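Local coordinates for protein ferric-chelate reductase (NAD(P)H) (Archaeoglobus fulgidus, PDB 1I0R) that uses NAD(P)H to reduce ferric iron bound in a variety of siderophore-type chelators, releasing ferrous iron with the help of a flavin cofactor, at residues B[44-49]-B[54-59]; B[100-105]-B[112-117]; B[33-36]-B[42-45]. All blocks are in the same frame, centred on the assembly; numbering follows the deposited sequence.

Contact 1 of 3, residues B[44-49]-B[54-59]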
# COMPACT_ATOMS: atom_id res chain seq x y z
N VAL B 44 8.95 -0.22 2.54
CA VAL B 44 8.43 -0.92 3.72
C VAL B 44 8.47 0.10 4.85
O VAL B 44 9.46 0.79 5.02
CB VAL B 44 9.26 -2.21 4.13
CG1 VAL B 44 9.19 -3.27 3.02
CG2 VAL B 44 10.69 -1.87 4.39
N CYS B 45 7.38 0.23 5.60
CA CYS B 45 7.33 1.20 6.69
C CYS B 45 7.36 0.42 8.00
O CYS B 45 6.44 -0.34 8.28
CB CYS B 45 6.06 2.05 6.56
SG CYS B 45 6.05 3.50 7.63
N LEU B 46 8.43 0.61 8.77
CA LEU B 46 8.65 -0.10 10.03
C LEU B 46 8.72 0.82 11.24
O LEU B 46 9.30 1.90 11.16
CB LEU B 46 9.98 -0.87 9.95
CG LEU B 46 10.11 -1.73 8.70
CD1 LEU B 46 11.54 -2.33 8.58
CD2 LEU B 46 9.07 -2.85 8.79
N ASN B 47 8.14 0.36 12.35
CA ASN B 47 8.14 1.13 13.59
C ASN B 47 9.55 1.16 14.20
O ASN B 47 10.22 0.12 14.27
CB ASN B 47 7.16 0.49 14.57
CG ASN B 47 7.00 1.31 15.83
OD1 ASN B 47 7.97 1.55 16.56
ND2 ASN B 47 5.78 1.76 16.09
N LYS B 48 9.97 2.34 14.63
CA LYS B 48 11.32 2.54 15.18
C LYS B 48 11.66 1.71 16.39
O LYS B 48 12.84 1.50 16.70
CB LYS B 48 11.54 4.01 15.50
CG LYS B 48 11.75 4.87 14.27
CD LYS B 48 11.93 6.33 14.64
CE LYS B 48 12.16 7.16 13.39
NZ LYS B 48 12.40 8.60 13.69
N GLU B 49 10.64 1.20 17.07
CA GLU B 49 10.86 0.39 18.27
C GLU B 49 11.14 -1.08 17.99
O GLU B 49 11.55 -1.83 18.88
CB GLU B 49 9.66 0.52 19.21
CG GLU B 49 9.38 1.95 19.63
CD GLU B 49 8.18 2.07 20.56
OE1 GLU B 49 7.07 1.63 20.19
OE2 GLU B 49 8.36 2.63 21.68
N ASN B 54 15.70 -1.70 13.20
CA ASN B 54 17.11 -1.44 13.43
C ASN B 54 18.02 -2.28 12.56
O ASN B 54 19.08 -1.81 12.17
CB ASN B 54 17.43 -1.60 14.92
CG ASN B 54 16.56 -0.72 15.81
OD1 ASN B 54 16.19 0.39 15.42
ND2 ASN B 54 16.23 -1.21 17.00
N ALA B 55 17.62 -3.52 12.25
CA ALA B 55 18.43 -4.39 11.40
C ALA B 55 18.48 -3.83 9.98
O ALA B 55 19.52 -3.85 9.33
CB ALA B 55 17.85 -5.81 11.38
N VAL B 56 17.36 -3.31 9.51
CA VAL B 56 17.35 -2.75 8.18
C VAL B 56 18.17 -1.47 8.20
O VAL B 56 18.91 -1.19 7.26
CB VAL B 56 15.91 -2.44 7.70
CG1 VAL B 56 15.94 -1.77 6.31
CG2 VAL B 56 15.12 -3.73 7.62
N LYS B 57 18.06 -0.70 9.27
CA LYS B 57 18.82 0.54 9.35
C LYS B 57 20.33 0.30 9.28
O LYS B 57 21.05 1.01 8.59
CB LYS B 57 18.47 1.31 10.63
CG LYS B 57 19.03 2.72 10.63
CD LYS B 57 18.50 3.58 11.77
CE LYS B 57 18.87 5.05 11.55
NZ LYS B 57 18.32 5.61 10.26
N GLU B 58 20.79 -0.74 9.96
CA GLU B 58 22.21 -1.07 9.99
C GLU B 58 22.74 -1.78 8.74
O GLU B 58 23.79 -1.42 8.20
CB GLU B 58 22.52 -1.93 11.21
CG GLU B 58 22.22 -1.25 12.52
CD GLU B 58 22.43 -2.18 13.71
OE1 GLU B 58 23.60 -2.58 13.94
OE2 GLU B 58 21.44 -2.51 14.40
N SER B 59 22.01 -2.80 8.27
CA SER B 59 22.45 -3.58 7.11
C SER B 59 22.20 -2.98 5.74
O SER B 59 22.90 -3.31 4.79
CB SER B 59 21.80 -4.95 7.14
OG SER B 59 20.42 -4.86 6.80
O HOH W 1 15.33 2.86 16.50

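Contact 2 of 3, residues B[100-105]-B[112-117]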
# COMPACT_ATOMS: atom_id res chain seq x y z
N THR B 100 22.29 -10.36 -0.79
CA THR B 100 22.38 -9.21 0.12
C THR B 100 22.61 -9.62 1.56
O THR B 100 22.90 -8.76 2.40
CB THR B 100 21.10 -8.37 0.13
OG1 THR B 100 20.07 -9.12 0.78
CG2 THR B 100 20.68 -7.99 -1.27
N GLY B 101 22.47 -10.91 1.86
CA GLY B 101 22.66 -11.38 3.22
C GLY B 101 21.39 -11.53 4.03
O GLY B 101 21.41 -12.05 5.14
N VAL B 102 20.26 -11.07 3.49
CA VAL B 102 19.04 -11.22 4.27
C VAL B 102 18.40 -12.60 4.14
O VAL B 102 18.54 -13.27 3.12
CB VAL B 102 17.97 -10.16 3.88
CG1 VAL B 102 18.59 -8.78 3.91
CG2 VAL B 102 17.41 -10.47 2.52
N PRO B 103 17.70 -13.06 5.19
CA PRO B 103 17.05 -14.36 5.13
C PRO B 103 15.73 -14.18 4.37
O PRO B 103 14.91 -13.34 4.75
CB PRO B 103 16.84 -14.72 6.60
CG PRO B 103 16.62 -13.41 7.24
CD PRO B 103 17.63 -12.50 6.56
N LEU B 104 15.52 -14.94 3.30
CA LEU B 104 14.28 -14.85 2.54
C LEU B 104 13.41 -16.03 2.96
O LEU B 104 13.72 -17.19 2.62
CB LEU B 104 14.57 -14.93 1.04
CG LEU B 104 15.51 -13.81 0.58
CD1 LEU B 104 16.17 -14.17 -0.76
CD2 LEU B 104 14.70 -12.50 0.50
N VAL B 105 12.34 -15.74 3.70
CA VAL B 105 11.44 -16.79 4.16
C VAL B 105 10.53 -17.27 3.04
O VAL B 105 9.74 -16.50 2.49
CB VAL B 105 10.57 -16.32 5.35
CG1 VAL B 105 9.59 -17.40 5.76
CG2 VAL B 105 11.46 -15.97 6.53
N VAL B 112 8.71 -13.95 -3.00
CA VAL B 112 9.72 -13.31 -2.16
C VAL B 112 10.43 -12.26 -2.99
O VAL B 112 10.62 -12.42 -4.20
CB VAL B 112 10.76 -14.31 -1.57
CG1 VAL B 112 10.09 -15.17 -0.51
CG2 VAL B 112 11.37 -15.19 -2.67
N ILE B 113 10.81 -11.17 -2.33
CA ILE B 113 11.50 -10.07 -2.97
C ILE B 113 12.68 -9.69 -2.10
O ILE B 113 12.56 -9.70 -0.87
CB ILE B 113 10.55 -8.84 -3.09
CG1 ILE B 113 9.32 -9.24 -3.91
CG2 ILE B 113 11.28 -7.64 -3.64
CD1 ILE B 113 8.19 -8.21 -3.83
N GLU B 114 13.81 -9.38 -2.73
CA GLU B 114 15.01 -8.98 -2.01
C GLU B 114 15.32 -7.56 -2.48
O GLU B 114 15.22 -7.27 -3.68
CB GLU B 114 16.15 -9.95 -2.35
CG GLU B 114 17.46 -9.65 -1.69
CD GLU B 114 18.50 -10.72 -1.99
OE1 GLU B 114 18.35 -11.45 -3.00
OE2 GLU B 114 19.47 -10.82 -1.22
N ALA B 115 15.67 -6.67 -1.55
CA ALA B 115 15.95 -5.28 -1.91
C ALA B 115 17.11 -4.64 -1.15
O ALA B 115 17.39 -5.01 -0.01
CB ALA B 115 14.66 -4.42 -1.70
N LYS B 116 17.82 -3.70 -1.79
CA LYS B 116 18.89 -2.97 -1.11
C LYS B 116 18.32 -1.55 -0.87
O LYS B 116 17.73 -0.97 -1.78
CB LYS B 116 20.19 -2.88 -1.93
CG LYS B 116 20.07 -2.10 -3.23
CD LYS B 116 21.43 -1.85 -3.88
CE LYS B 116 21.31 -0.79 -5.01
NZ LYS B 116 22.60 -0.53 -5.73
N VAL B 117 18.48 -1.05 0.35
CA VAL B 117 17.99 0.29 0.70
C VAL B 117 18.73 1.39 -0.03
O VAL B 117 19.96 1.48 0.03
CB VAL B 117 18.10 0.56 2.23
CG1 VAL B 117 17.63 2.02 2.54
CG2 VAL B 117 17.26 -0.47 3.01

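Contact 3 of 3, residues B[33-36]-B[42-45]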
# COMPACT_ATOMS: atom_id res chain seq x y z
N PHE B 33 4.74 -1.69 -0.33
CA PHE B 33 4.19 -1.28 -1.61
C PHE B 33 5.26 -0.93 -2.62
O PHE B 33 6.33 -0.44 -2.27
CB PHE B 33 3.19 -0.12 -1.42
CG PHE B 33 3.70 1.07 -0.64
CD1 PHE B 33 4.08 2.22 -1.30
CD2 PHE B 33 3.67 1.08 0.75
CE1 PHE B 33 4.42 3.39 -0.58
CE2 PHE B 33 4.00 2.23 1.48
CZ PHE B 33 4.37 3.39 0.81
N GLN B 34 4.98 -1.18 -3.89
CA GLN B 34 5.90 -0.82 -4.95
C GLN B 34 5.74 0.69 -5.21
O GLN B 34 4.61 1.17 -5.34
CB GLN B 34 5.58 -1.60 -6.24
CG GLN B 34 6.52 -1.24 -7.41
CD GLN B 34 6.32 -2.15 -8.62
OE1 GLN B 34 5.52 -3.09 -8.58
NE2 GLN B 34 7.07 -1.86 -9.69
N LEU B 35 6.84 1.41 -5.33
CA LEU B 35 6.76 2.86 -5.59
C LEU B 35 6.98 3.24 -7.03
O LEU B 35 6.30 4.15 -7.55
CB LEU B 35 7.80 3.60 -4.74
CG LEU B 35 7.60 3.45 -3.23
CD1 LEU B 35 8.30 4.60 -2.53
CD2 LEU B 35 6.12 3.53 -2.91
N THR B 36 7.92 2.55 -7.68
CA THR B 36 8.30 2.86 -9.06
C THR B 36 8.58 1.59 -9.86
O THR B 36 8.78 0.52 -9.29
CB THR B 36 9.60 3.73 -9.08
OG1 THR B 36 10.70 2.97 -8.57
CG2 THR B 36 9.45 4.99 -8.20
N ILE B 42 10.73 -0.79 -3.90
CA ILE B 42 9.72 -1.26 -2.93
C ILE B 42 9.91 -0.53 -1.62
O ILE B 42 11.03 -0.36 -1.15
CB ILE B 42 9.89 -2.77 -2.63
CG1 ILE B 42 9.89 -3.57 -3.93
CG2 ILE B 42 8.78 -3.25 -1.69
CD1 ILE B 42 8.67 -3.34 -4.83
N ALA B 43 8.81 -0.09 -1.02
CA ALA B 43 8.87 0.60 0.26
C ALA B 43 8.31 -0.28 1.37
O ALA B 43 7.34 -1.03 1.16
CB ALA B 43 8.07 1.90 0.20
N VAL B 44 8.95 -0.22 2.54
CA VAL B 44 8.43 -0.92 3.72
C VAL B 44 8.47 0.10 4.85
O VAL B 44 9.46 0.79 5.02
CB VAL B 44 9.26 -2.21 4.13
CG1 VAL B 44 9.19 -3.27 3.02
CG2 VAL B 44 10.69 -1.87 4.39
N CYS B 45 7.38 0.23 5.60
CA CYS B 45 7.33 1.20 6.69
C CYS B 45 7.36 0.42 8.00
O CYS B 45 6.44 -0.34 8.28
CB CYS B 45 6.06 2.05 6.56
SG CYS B 45 6.05 3.50 7.63

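Contact 1 of 3, residues B[44-49]-B[54-59]
L46 and V56 meet where helix 51-59 lies against the six-stranded antiparallel barrel of this flavin reductase-like domain, L46 coming from strand 40-47 and V56 from the second turn of the helix. The two side chains cross at about a right angle, and the touch is made by one methyl of each: L46 CD1 lies 4.0 Å from V56 CG2. L46 holds CG beside its backbone N, opposite the carbonyl carbon (chi1 -51°), and this sends its fork toward the helix. V56 has CG1 anti to its N (chi1 177°), which leaves CG2 to face L46. Branched aliphatic residues suit a buried seam of this kind; V56 also rests on F62 and F129 of the barrel, and L46 on Q27, one of the FMN-binding residues.

Just past the strand end the backbones come nearest each other, K48 CA to N54 CA 7.2 Å, and a water bridges them. It donates to K48 O and to N54 OD1, at 2.8 Å from each atom, joining two acceptors that could not bond each other. The short side chain of N54 is turned so that its amide oxygen reaches the bridge. The FMN-binding segment 45-52 bends here through an Asx turn: N47 OD1 accepts from E49 N, which lies in the plane of the side-chain carbonyl, at 2.7 Å with a nearly straight N-H...O angle of 167°. K48 stretches out fully and carries NZ to D122, as a salt bridge, and to G124 O. At the far end of the helix, S59 OG folds back onto A55 O at 2.9 Å, and S59 N reaches the same oxygen, also at 2.9 Å, from the opposite face of its carbonyl plane.

Contact 2 of 3, residues B[100-105]-B[112-117]
E114 lays its carboxylate against T100, the two side chains approaching from opposite directions. With CG anti to the backbone N (chi1 179°) and an extended chain beyond, the glutamate rises from strand 109-122 and brings OE2 to the turn before strand 103-105. That one oxygen is gripped twice by the same residue. T100 OG1 donates to the anti lone pair of E114 OE2 at 2.7 Å, while T100 N approaches E114 OE2 on the syn side at 2.9 Å, about 31° out of the carboxylate plane. Threonine suits the place because its hydroxyl and backbone N lie close together; T100 OG1 in turn accepts a weak bond from V102 N. G101, between them, has a positive phi of 97°, where a CB would press on the preceding carbonyl oxygen.

Strands 103-105 and 112-117 run nearly antiparallel with axes 7.6 Å apart, so they belong to separate layers joined by side chains. Strand 103-105 pairs instead with 95-97, whereas 109-122 is a barrel strand. L104 reaches across between the layers and crosses the E114 chain at about a right angle, its CD2 sitting 3.8 Å from I113 O and 4.1 Å from E114 CB. Beside it V112 CG1 comes within 3.3 Å of V105 O, a van der Waals touch; that oxygen's hydrogen bond is with S65 OG.

The chemistry is that of a buried acid beside leucine and valine methyls: the N-H and O-H of T100 converge on one oxygen, which would be expected to favour the ionised form and to limit how the carboxylate turns.

Contact 3 of 3, residues B[33-36]-B[42-45]
I42 faces Q34 across the hairpin of strands 23-37 and 40-47, at a non-hydrogen-bonded pair with CA atoms 4.3 Å apart. From CB its branches part: CG2, anti to the backbone N, lies against F33 O at 3.8 Å, while CG1 points beside the N and turns the chain so that CD1 comes down on Q34, 3.7 Å from Q34 CA and little farther from CB and CG. A beta-branched residue with one longer arm can thus cover both the peptide and its cross-strand neighbour. Q34 sends its extended chain past this methyl to an amide whose NE2 donates to T36 O at 3.0 Å, from well above that carbonyl's plane.

The next pair, F33 with A43, is hydrogen-bonded. A43 N gives a practically straight bond to F33 O (2.8 Å, 179°), and F33 N returns one to A43 O. On the opposite face from I42 and Q34, F33, in the conformer described (one of two), sets CG between N and the carbonyl carbon (chi1 53°), which tips the ring back over its partner: A43 CB stands 4.0 Å above the ring centre in a CH-pi contact. The single methyl of alanine suits a place between the ring and L35, whose CG and CD1 press on it.

This hairpin belongs to the dimer interface: in that conformer F33 stacks on F33 of the second subunit, and Q34 N bonds to Y11 OH of that subunit. Backbone bonds thus set the hairpin's register, apolar and CH-pi contacts pack its faces, and the F33 stack and Q34 N bond extend the contact to the other chain.

All three contacts involve strands of one six-stranded barrel, their centres 14 Å apart in every pairing. Along the chain contact 3 comes first, and contact 1 begins on the stretch where it ends, with V44 and C45 common to both; contact 2 follows later. Strand 40-47 is thus used twice, first as a hairpin arm at the subunit interface and then as the strand whose end carries FMN-binding residues and leads to helix 51-59. Contacts 1 and 2 touch directly, V56 CG1 packing on V117 CG2 at 3.8 Å, whereas 2 and 3 do not meet. Together they tie the dimer interface, the flavin-binding segment and the small two-stranded sheet to a single barrel.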